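Local coordinates for protein N-acetyl-beta-D glucosaminidase (Rhizomucor miehei CAU432, PDB 4ZM6) that binds acetyl-CoA in a GCN5-related region, consistent with glucosamine N-acetyltransferase activity, and probably hydrolyses N-acetyl-beta-D-glucosaminides through its glycoside hydrolase family 3 region, at residues 34-39 with 65-71; 430-434 with 460-464; 745-750 with 774-779. All coordinates share one frame; numbering follows the deposited sequence.

Interaction 1. Residues 34-39 with 65-71; sequences IENHNL and IARNAGH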
loop_
_atom_site.group_PDB
_atom_site.type_symbol
_atom_site.label_atom_id
_atom_site.label_comp_id
_atom_site.label_asym_id
_atom_site.label_seq_id
_atom_site.Cartn_x
_atom_site.Cartn_y
_atom_site.Cartn_z
ATOM N N ILE A 34 -36.329 -2.446 -29.963
ATOM C CA ILE A 34 -35.649 -3.733 -30.095
ATOM C C ILE A 34 -35.701 -4.195 -31.552
ATOM O O ILE A 34 -34.665 -4.456 -32.168
ATOM C CB ILE A 34 -36.273 -4.814 -29.173
ATOM C CG1 ILE A 34 -36.101 -4.442 -27.694
ATOM C CG2 ILE A 34 -35.631 -6.178 -29.409
ATOM C CD1 ILE A 34 -37.082 -5.133 -26.770
ATOM N N GLU A 35 -36.911 -4.251 -32.103
ATOM C CA GLU A 35 -37.148 -4.877 -33.405
ATOM C C GLU A 35 -36.573 -4.091 -34.592
ATOM O O GLU A 35 -35.993 -4.684 -35.506
ATOM C CB GLU A 35 -38.649 -5.126 -33.594
ATOM C CG GLU A 35 -38.987 -6.165 -34.655
ATOM C CD GLU A 35 -40.350 -6.807 -34.452
ATOM O OE1 GLU A 35 -40.816 -7.489 -35.388
ATOM O OE2 GLU A 35 -40.953 -6.639 -33.367
ATOM N N ASN A 36 -36.725 -2.767 -34.569
ATOM C CA ASN A 36 -36.271 -1.904 -35.671
ATOM C C ASN A 36 -34.834 -1.420 -35.514
ATOM O O ASN A 36 -34.049 -1.468 -36.462
ATOM C CB ASN A 36 -37.190 -0.683 -35.814
ATOM C CG ASN A 36 -38.495 -1.010 -36.512
ATOM O OD1 ASN A 36 -38.572 -0.987 -37.740
ATOM N ND2 ASN A 36 -39.533 -1.308 -35.732
ATOM N N HIS A 37 -34.503 -0.956 -34.311
ATOM C CA HIS A 37 -33.256 -0.232 -34.063
ATOM C C HIS A 37 -32.191 -1.041 -33.307
ATOM O O HIS A 37 -31.195 -0.473 -32.852
ATOM C CB HIS A 37 -33.578 1.061 -33.315
ATOM C CG HIS A 37 -34.696 1.840 -33.936
ATOM N ND1 HIS A 37 -34.487 2.791 -34.911
ATOM C CD2 HIS A 37 -36.034 1.789 -33.739
ATOM C CE1 HIS A 37 -35.648 3.302 -35.278
ATOM N NE2 HIS A 37 -36.603 2.711 -34.584
ATOM N N ASN A 38 -32.405 -2.354 -33.182
ATOM C CA ASN A 38 -31.402 -3.284 -32.644
ATOM C C ASN A 38 -30.934 -2.946 -31.219
ATOM O O ASN A 38 -29.763 -3.137 -30.886
ATOM C CB ASN A 38 -30.198 -3.351 -33.604
ATOM C CG ASN A 38 -29.371 -4.624 -33.448
ATOM O OD1 ASN A 38 -29.847 -5.643 -32.950
ATOM N ND2 ASN A 38 -28.122 -4.568 -33.894
ATOM N N LEU A 39 -31.855 -2.458 -30.385
ATOM C CA LEU A 39 -31.547 -2.116 -28.989
ATOM C C LEU A 39 -30.926 -3.335 -28.307
ATOM O O LEU A 39 -31.450 -4.445 -28.430
ATOM C CB LEU A 39 -32.812 -1.686 -28.231
ATOM C CG LEU A 39 -32.732 -0.558 -27.190
ATOM C CD1 LEU A 39 -33.857 -0.708 -26.171
ATOM C CD2 LEU A 39 -31.398 -0.491 -26.469
ATOM N N ILE A 65 -38.942 -11.575 -28.360
ATOM C CA ILE A 65 -39.040 -10.545 -29.396
ATOM C C ILE A 65 -37.671 -10.219 -29.997
ATOM O O ILE A 65 -37.559 -9.967 -31.199
ATOM C CB ILE A 65 -39.693 -9.264 -28.829
ATOM C CG1 ILE A 65 -41.178 -9.520 -28.534
ATOM C CG2 ILE A 65 -39.548 -8.090 -29.792
ATOM C CD1 ILE A 65 -41.763 -8.601 -27.484
ATOM N N ALA A 66 -36.639 -10.231 -29.156
ATOM C CA ALA A 66 -35.273 -9.968 -29.597
ATOM C C ALA A 66 -34.757 -11.047 -30.544
ATOM O O ALA A 66 -34.068 -10.738 -31.518
ATOM C CB ALA A 66 -34.349 -9.839 -28.397
ATOM N N ARG A 67 -35.085 -12.306 -30.257
ATOM C CA ARG A 67 -34.631 -13.427 -31.086
ATOM C C ARG A 67 -35.367 -13.478 -32.423
ATOM O O ARG A 67 -34.744 -13.674 -33.471
ATOM C CB ARG A 67 -34.798 -14.757 -30.350
ATOM C CG ARG A 67 -34.274 -15.954 -31.137
ATOM C CD ARG A 67 -33.665 -16.996 -30.216
ATOM N NE ARG A 67 -32.848 -17.999 -30.901
ATOM C CZ ARG A 67 -31.655 -17.774 -31.454
ATOM N NH1 ARG A 67 -31.115 -16.558 -31.452
ATOM N NH2 ARG A 67 -31.000 -18.774 -32.034
ATOM N N ASN A 68 -36.689 -13.313 -32.378
ATOM C CA ASN A 68 -37.503 -13.228 -33.593
ATOM C C ASN A 68 -37.056 -12.085 -34.498
ATOM O O ASN A 68 -37.057 -12.222 -35.722
ATOM C CB ASN A 68 -38.992 -13.054 -33.252
ATOM C CG ASN A 68 -39.696 -14.372 -32.963
ATOM O OD1 ASN A 68 -39.122 -15.457 -33.097
ATOM N ND2 ASN A 68 -40.963 -14.279 -32.577
ATOM N N ALA A 69 -36.664 -10.966 -33.888
ATOM C CA ALA A 69 -36.220 -9.787 -34.632
ATOM C C ALA A 69 -34.812 -9.911 -35.230
ATOM O O ALA A 69 -34.346 -8.984 -35.893
ATOM C CB ALA A 69 -36.300 -8.555 -33.748
ATOM N N GLY A 70 -34.132 -11.032 -34.980
ATOM C CA GLY A 70 -32.878 -11.362 -35.662
ATOM C C GLY A 70 -31.607 -10.823 -35.026
ATOM O O GLY A 70 -30.615 -10.606 -35.724
ATOM N N HIS A 71 -31.624 -10.616 -33.708
ATOM C CA HIS A 71 -30.432 -10.162 -32.980
ATOM C C HIS A 71 -29.362 -11.240 -32.985
ATOM O O HIS A 71 -29.671 -12.425 -32.836
ATOM C CB HIS A 71 -30.763 -9.832 -31.525
ATOM C CG HIS A 71 -31.412 -8.500 -31.339
ATOM N ND1 HIS A 71 -32.733 -8.269 -31.644
ATOM C CD2 HIS A 71 -30.924 -7.333 -30.856
ATOM C CE1 HIS A 71 -33.032 -7.012 -31.371
ATOM N NE2 HIS A 71 -31.952 -6.422 -30.891
#
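His71 reaches across from the end of one helix to Ile34 and Leu39 at the end of another, illustrating how successive helices of a TIM-barrel-type domain can be tied together at their C-terminal ends. Helices 28-37 and 52-68 follow strands 17-19 and 41-44, which lie next to each other in the parallel sheet, so the contact joins two consecutive beta-alpha units. Helix 52-68 ends in a Schellman motif at Gly70, just before His71. The imidazole crosses the Ile34 side chain at about a right angle: CG2 of Ile34 lies 3.4 Å from His71 CE1, while Ile34 O sits at the ring edge. Because CG2 of Ile34 stands anti to the backbone N (CG1 at chi1 -64°), this same methyl also faces helix 52-68, 4.0 Å from Ala66 CB and 4.4 Å from Ile65 CG2. From the next residue, the extended Glu35 chain crosses Ile65 at about a right angle and lays its CG 3.7 Å from Ala69 CB, about a turn beyond Ile65. Ile34 and Ala66 both also touch Leu75, which extends the apolar cluster. The imidazole has an acceptor at each nitrogen; if both bonds hold, both nitrogens would carry protons, which might favour the charged form, though the bond from His71 NE2 to Leu39 O, at 3.2 Å, is weak. His71 ND1 donates to Ala66 O at 2.8 Å, tilted 24° out of the ring plane, and that carbonyl oxygen also accepts from His71 N.

Interaction 2. Residues 430-434 with 460-464; sequences IYNEE and FQVRM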
loop_
_atom_site.group_PDB
_atom_site.type_symbol
_atom_site.label_atom_id
_atom_site.label_comp_id
_atom_site.label_asym_id
_atom_site.label_seq_id
_atom_site.Cartn_x
_atom_site.Cartn_y
_atom_site.Cartn_z
ATOM N N ILE A 430 -47.101 8.549 13.994
ATOM C CA ILE A 430 -46.229 9.077 12.950
ATOM C C ILE A 430 -46.303 10.612 12.979
ATOM O O ILE A 430 -47.286 11.207 12.540
ATOM C CB ILE A 430 -46.614 8.501 11.578
ATOM C CG1 ILE A 430 -46.549 6.969 11.642
ATOM C CG2 ILE A 430 -45.706 9.052 10.487
ATOM C CD1 ILE A 430 -47.090 6.266 10.418
ATOM N N TYR A 431 -45.263 11.236 13.526
ATOM C CA TYR A 431 -45.211 12.690 13.697
ATOM C C TYR A 431 -44.667 13.378 12.448
ATOM O O TYR A 431 -43.822 12.828 11.739
ATOM C CB TYR A 431 -44.368 13.075 14.928
ATOM C CG TYR A 431 -42.878 12.786 14.813
ATOM C CD1 TYR A 431 -42.355 11.552 15.191
ATOM C CD2 TYR A 431 -41.993 13.749 14.338
ATOM C CE1 TYR A 431 -41.002 11.281 15.085
ATOM C CE2 TYR A 431 -40.638 13.488 14.230
ATOM C CZ TYR A 431 -40.145 12.251 14.604
ATOM O OH TYR A 431 -38.798 11.978 14.501
ATOM N N ASN A 432 -45.162 14.586 12.195
ATOM C CA ASN A 432 -44.725 15.421 11.073
ATOM C C ASN A 432 -44.752 16.893 11.507
ATOM O O ASN A 432 -44.971 17.180 12.688
ATOM C CB ASN A 432 -45.587 15.159 9.824
ATOM C CG ASN A 432 -47.045 15.550 10.013
ATOM O OD1 ASN A 432 -47.536 16.478 9.374
ATOM N ND2 ASN A 432 -47.746 14.835 10.884
ATOM N N GLU A 433 -44.512 17.816 10.575
ATOM C CA GLU A 433 -44.489 19.258 10.882
ATOM C C GLU A 433 -45.793 19.743 11.512
ATOM O O GLU A 433 -45.777 20.536 12.451
ATOM C CB GLU A 433 -44.232 20.070 9.612
ATOM C CG GLU A 433 -42.851 19.881 9.001
ATOM C CD GLU A 433 -42.839 20.096 7.498
ATOM O OE1 GLU A 433 -43.669 20.887 6.997
ATOM O OE2 GLU A 433 -41.998 19.473 6.815
ATOM N N GLU A 434 -46.914 19.253 10.987
ATOM C CA GLU A 434 -48.247 19.683 11.428
ATOM C C GLU A 434 -48.656 19.090 12.778
ATOM O O GLU A 434 -49.477 19.677 13.479
ATOM C CB GLU A 434 -49.312 19.324 10.378
ATOM C CG GLU A 434 -49.356 20.253 9.166
ATOM C CD GLU A 434 -48.088 20.215 8.328
ATOM O OE1 GLU A 434 -47.502 21.293 8.082
ATOM O OE2 GLU A 434 -47.672 19.106 7.922
ATOM N N PHE A 460 -38.105 19.234 11.446
ATOM C CA PHE A 460 -39.196 18.878 12.374
ATOM C C PHE A 460 -38.818 17.705 13.286
ATOM O O PHE A 460 -39.242 17.651 14.445
ATOM C CB PHE A 460 -40.530 18.636 11.639
ATOM C CG PHE A 460 -40.623 17.320 10.917
ATOM C CD1 PHE A 460 -40.196 17.200 9.594
ATOM C CD2 PHE A 460 -41.173 16.209 11.543
ATOM C CE1 PHE A 460 -40.299 15.993 8.916
ATOM C CE2 PHE A 460 -41.273 14.998 10.870
ATOM C CZ PHE A 460 -40.838 14.890 9.553
ATOM N N GLN A 461 -37.988 16.802 12.761
ATOM C CA GLN A 461 -37.481 15.662 13.516
ATOM C C GLN A 461 -36.508 16.089 14.610
ATOM O O GLN A 461 -36.536 15.552 15.717
ATOM C CB GLN A 461 -36.784 14.666 12.585
ATOM C CG GLN A 461 -37.667 14.082 11.494
ATOM C CD GLN A 461 -36.907 13.089 10.636
ATOM O OE1 GLN A 461 -36.108 12.307 11.146
ATOM N NE2 GLN A 461 -37.145 13.118 9.326
ATOM N N VAL A 462 -35.644 17.049 14.297
ATOM C CA VAL A 462 -34.683 17.542 15.278
ATOM C C VAL A 462 -35.405 18.190 16.455
ATOM O O VAL A 462 -35.012 17.988 17.602
ATOM C CB VAL A 462 -33.681 18.541 14.663
ATOM C CG1 VAL A 462 -32.797 19.157 15.746
ATOM C CG2 VAL A 462 -32.826 17.847 13.608
ATOM N N ARG A 463 -36.461 18.954 16.166
ATOM C CA ARG A 463 -37.255 19.613 17.210
ATOM C C ARG A 463 -37.979 18.582 18.076
ATOM O O ARG A 463 -37.958 18.666 19.306
ATOM C CB ARG A 463 -38.267 20.582 16.593
ATOM C CG ARG A 463 -37.643 21.753 15.847
ATOM C CD ARG A 463 -38.694 22.760 15.396
ATOM N NE ARG A 463 -38.286 23.431 14.156
ATOM C CZ ARG A 463 -38.747 23.156 12.933
ATOM N NH1 ARG A 463 -39.688 22.235 12.729
ATOM N NH2 ARG A 463 -38.272 23.834 11.893
ATOM N N MET A 464 -38.598 17.601 17.425
ATOM C CA MET A 464 -39.246 16.489 18.122
ATOM C C MET A 464 -38.306 15.812 19.119
ATOM O O MET A 464 -38.679 15.578 20.264
ATOM C CB MET A 464 -39.743 15.448 17.117
ATOM C CG MET A 464 -40.625 14.364 17.715
ATOM S SD MET A 464 -42.212 14.996 18.298
ATOM C CE MET A 464 -41.863 15.259 20.031
#
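Phe460 starts against Glu433: its CB packs 3.7 Å from Glu433 CG, and the two side chains cross at about a right angle. The ring then runs alongside the backbone of residues 431-433. A chi1 of 76° places CG of Phe460 between its own backbone N and carbonyl carbon, and there it meets Glu433 CG and N, the latter lying over one ring face toward the rim. CD2 of Phe460 comes to Asn432 C at 3.6 Å. Beyond it Phe460 CE2 reaches Asn432 CA and the carbonyl oxygen of Tyr431, and also touches Tyr431 CE2 at 3.7 Å. The rings of Tyr431 and Phe460 meet obliquely, their planes at 70°. Gln461 CG lies over the opposite face of Phe460. This is a helix-on-sheet contact in an alpha/beta layer, as in the second domain of family 3 glycosidases: strand 426-431 is an outermost strand of a mixed sheet, and helix 459-471, which follows strand 447-452, packs against the sheet beside that edge. Tyr431 points from the strand end into this layer and touches Leu395, Ala397 and Ile450 of the neighbouring strands. Met464 CG sits over the centre of the Tyr431 ring, 3.6 Å from its centroid, in a CH-pi contact, and the bent chain carries SD over the same ring in a Met-aromatic contact. Tyr431 OH lies 3.8 Å from Gln461 CG, whereas the amide OE1 of that glutamine accepts from Ala453 N. Past the strand, Asn432 OD1 takes the backbone N of Glu434 in an Asx turn.

Interaction 3. Residues 745-750 with 774-779; sequences LGDYQD and VSHEYR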
loop_
_atom_site.group_PDB
_atom_site.type_symbol
_atom_site.label_atom_id
_atom_site.label_comp_id
_atom_site.label_asym_id
_atom_site.label_seq_id
_atom_site.Cartn_x
_atom_site.Cartn_y
_atom_site.Cartn_z
ATOM N N LEU A 745 16.032 -30.205 -4.011
ATOM C CA LEU A 745 16.725 -30.497 -2.750
ATOM C C LEU A 745 17.740 -31.656 -2.823
ATOM O O LEU A 745 18.482 -31.887 -1.863
ATOM C CB LEU A 745 15.709 -30.829 -1.657
ATOM C CG LEU A 745 14.699 -29.756 -1.238
ATOM C CD1 LEU A 745 13.854 -30.288 -0.093
ATOM C CD2 LEU A 745 15.377 -28.458 -0.828
ATOM N N GLY A 746 17.758 -32.393 -3.934
ATOM C CA GLY A 746 18.673 -33.524 -4.105
ATOM C C GLY A 746 18.252 -34.803 -3.401
ATOM O O GLY A 746 19.085 -35.656 -3.115
ATOM N N ASP A 747 16.959 -34.957 -3.137
ATOM C CA ASP A 747 16.452 -36.165 -2.488
ATOM C C ASP A 747 16.129 -37.242 -3.517
ATOM O O ASP A 747 14.985 -37.705 -3.624
ATOM C CB ASP A 747 15.231 -35.850 -1.611
ATOM C CG ASP A 747 15.592 -35.652 -0.164
ATOM O OD1 ASP A 747 16.715 -36.034 0.222
ATOM O OD2 ASP A 747 14.749 -35.128 0.598
ATOM N N TYR A 748 17.161 -37.654 -4.251
ATOM C CA TYR A 748 17.026 -38.691 -5.267
ATOM C C TYR A 748 16.808 -40.071 -4.652
ATOM O O TYR A 748 16.207 -40.941 -5.290
ATOM C CB TYR A 748 18.257 -38.724 -6.168
ATOM C CG TYR A 748 18.303 -37.617 -7.191
ATOM C CD1 TYR A 748 17.686 -37.770 -8.425
ATOM C CD2 TYR A 748 18.980 -36.427 -6.938
ATOM C CE1 TYR A 748 17.730 -36.767 -9.374
ATOM C CE2 TYR A 748 19.033 -35.417 -7.885
ATOM C CZ TYR A 748 18.403 -35.594 -9.100
ATOM O OH TYR A 748 18.447 -34.607 -10.059
ATOM N N GLN A 749 17.282 -40.274 -3.423
ATOM C CA GLN A 749 17.139 -41.577 -2.774
ATOM C C GLN A 749 15.697 -41.883 -2.386
ATOM O O GLN A 749 15.367 -43.027 -2.090
ATOM C CB GLN A 749 18.088 -41.720 -1.568
ATOM C CG GLN A 749 17.580 -41.214 -0.220
ATOM C CD GLN A 749 17.488 -39.710 -0.150
ATOM O OE1 GLN A 749 17.527 -39.032 -1.174
ATOM N NE2 GLN A 749 17.362 -39.175 1.061
ATOM N N ASP A 750 14.844 -40.862 -2.391
ATOM C CA ASP A 750 13.427 -41.025 -2.094
ATOM C C ASP A 750 12.569 -41.233 -3.352
ATOM O O ASP A 750 11.406 -41.619 -3.253
ATOM C CB ASP A 750 12.921 -39.809 -1.309
ATOM C CG ASP A 750 13.413 -39.789 0.137
ATOM O OD1 ASP A 750 13.829 -40.856 0.645
ATOM O OD2 ASP A 750 13.381 -38.704 0.770
ATOM N N VAL A 774 16.536 -38.758 7.160
ATOM C CA VAL A 774 17.185 -39.218 5.939
ATOM C C VAL A 774 16.885 -38.242 4.807
ATOM O O VAL A 774 17.795 -37.757 4.134
ATOM C CB VAL A 774 16.721 -40.638 5.574
ATOM C CG1 VAL A 774 17.219 -41.046 4.191
ATOM C CG2 VAL A 774 17.187 -41.626 6.635
ATOM N N SER A 775 15.602 -37.960 4.606
ATOM C CA SER A 775 15.167 -36.938 3.662
ATOM C C SER A 775 15.636 -35.542 4.087
ATOM O O SER A 775 15.907 -35.301 5.258
ATOM C CB SER A 775 13.640 -36.978 3.538
ATOM O OG SER A 775 13.184 -38.300 3.288
ATOM N N HIS A 776 15.702 -34.623 3.128
ATOM C CA HIS A 776 16.216 -33.271 3.364
ATOM C C HIS A 776 15.424 -32.588 4.469
ATOM O O HIS A 776 14.244 -32.864 4.644
ATOM C CB HIS A 776 16.145 -32.443 2.073
ATOM C CG HIS A 776 17.025 -31.231 2.073
ATOM N ND1 HIS A 776 16.560 -29.969 2.374
ATOM C CD2 HIS A 776 18.338 -31.083 1.781
ATOM C CE1 HIS A 776 17.548 -29.098 2.279
ATOM N NE2 HIS A 776 18.638 -29.748 1.919
ATOM N N GLU A 777 16.072 -31.696 5.211
ATOM C CA GLU A 777 15.427 -31.023 6.350
ATOM C C GLU A 777 14.229 -30.139 5.955
ATOM O O GLU A 777 13.369 -29.867 6.788
ATOM C CB GLU A 777 16.446 -30.203 7.155
ATOM C CG GLU A 777 17.005 -28.985 6.427
ATOM C CD GLU A 777 17.906 -28.119 7.294
ATOM O OE1 GLU A 777 18.054 -28.411 8.506
ATOM O OE2 GLU A 777 18.466 -27.135 6.754
ATOM N N TYR A 778 14.176 -29.709 4.696
ATOM C CA TYR A 778 13.054 -28.917 4.182
ATOM C C TYR A 778 11.924 -29.762 3.582
ATOM O O TYR A 778 11.043 -29.231 2.907
ATOM C CB TYR A 778 13.525 -27.867 3.152
ATOM C CG TYR A 778 14.498 -26.834 3.698
ATOM C CD1 TYR A 778 14.466 -26.444 5.037
ATOM C CD2 TYR A 778 15.441 -26.232 2.869
ATOM C CE1 TYR A 778 15.353 -25.506 5.534
ATOM C CE2 TYR A 778 16.330 -25.286 3.361
ATOM C CZ TYR A 778 16.277 -24.929 4.697
ATOM O OH TYR A 778 17.141 -23.997 5.213
ATOM N N ARG A 779 11.941 -31.067 3.832
ATOM C CA ARG A 779 10.834 -31.923 3.440
ATOM C C ARG A 779 9.784 -31.907 4.543
ATOM O O ARG A 779 10.086 -32.200 5.701
ATOM C CB ARG A 779 11.317 -33.349 3.174
ATOM C CG ARG A 779 12.259 -33.460 1.986
ATOM C CD ARG A 779 11.518 -33.428 0.655
ATOM N NE ARG A 779 10.650 -34.593 0.476
ATOM C CZ ARG A 779 11.068 -35.829 0.182
ATOM N NH1 ARG A 779 12.361 -36.104 0.034
ATOM N NH2 ARG A 779 10.181 -36.811 0.051
#
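Two aspartates, Asp747 and Asp750, close on Arg779 and form the tight part of this loop-to-loop contact in a GNAT-type domain. Both salt bridges use the same nitrogen: NH1 of Arg779 lies 2.6 Å from Asp747 OD2 and 2.9 Å from Asp750 OD2, with each carboxylate steeply inclined to the guanidinium. Each oxygen has a second donor. Asp747 OD2 receives His776 N on its syn lone pair, nearly straight at 174° (2.8 Å), and Asp750 OD2 accepts from Ser775 OG at 2.6 Å. Bends at chi2 and chi3 turn the arginine so that NH1 faces both aspartates, while NH2 is bound by Asp781 and Leu769 O. This network pairs three buried charges, and OD1 of Asp750 adds a salt bridge to Arg826. Leu745 packs closely beside it, with CD2 over a face of the His776 ring, 4.1 Å from its centroid. The contact is looser at exposed Tyr778, and where Gln749 NE2 merely approaches exposed Val774, making no hydrogen bond to its carbonyl. The first loop follows the Schellman-capped end of helix 736-745 and runs into strand 751-756; the second follows its antiparallel partner, strand 763-771, on the way to strand 794-802.

Overall arrangement
The three contacts follow one another along the chain, each closing before the next opens, and none touches another. Interaction 1 lies in the family 3 N-terminal range, and interaction 2 probably in the alpha/beta domain that follows it: their centres are 52 Å apart and their nearest atoms about 38 Å, one joining barrel helices and the other a helix to an edge strand. Interaction 3 lies in the second of the two N-acetyltransferase ranges, its centre 66 Å from that of interaction 1 and 78 Å from that of interaction 2, on the opposite side of the chain's centre from the latter. Acetyl-CoA is bound by residues between Arg520 and Lys676, in sequence between interactions 2 and 3, and all three contacts lie away from that pocket.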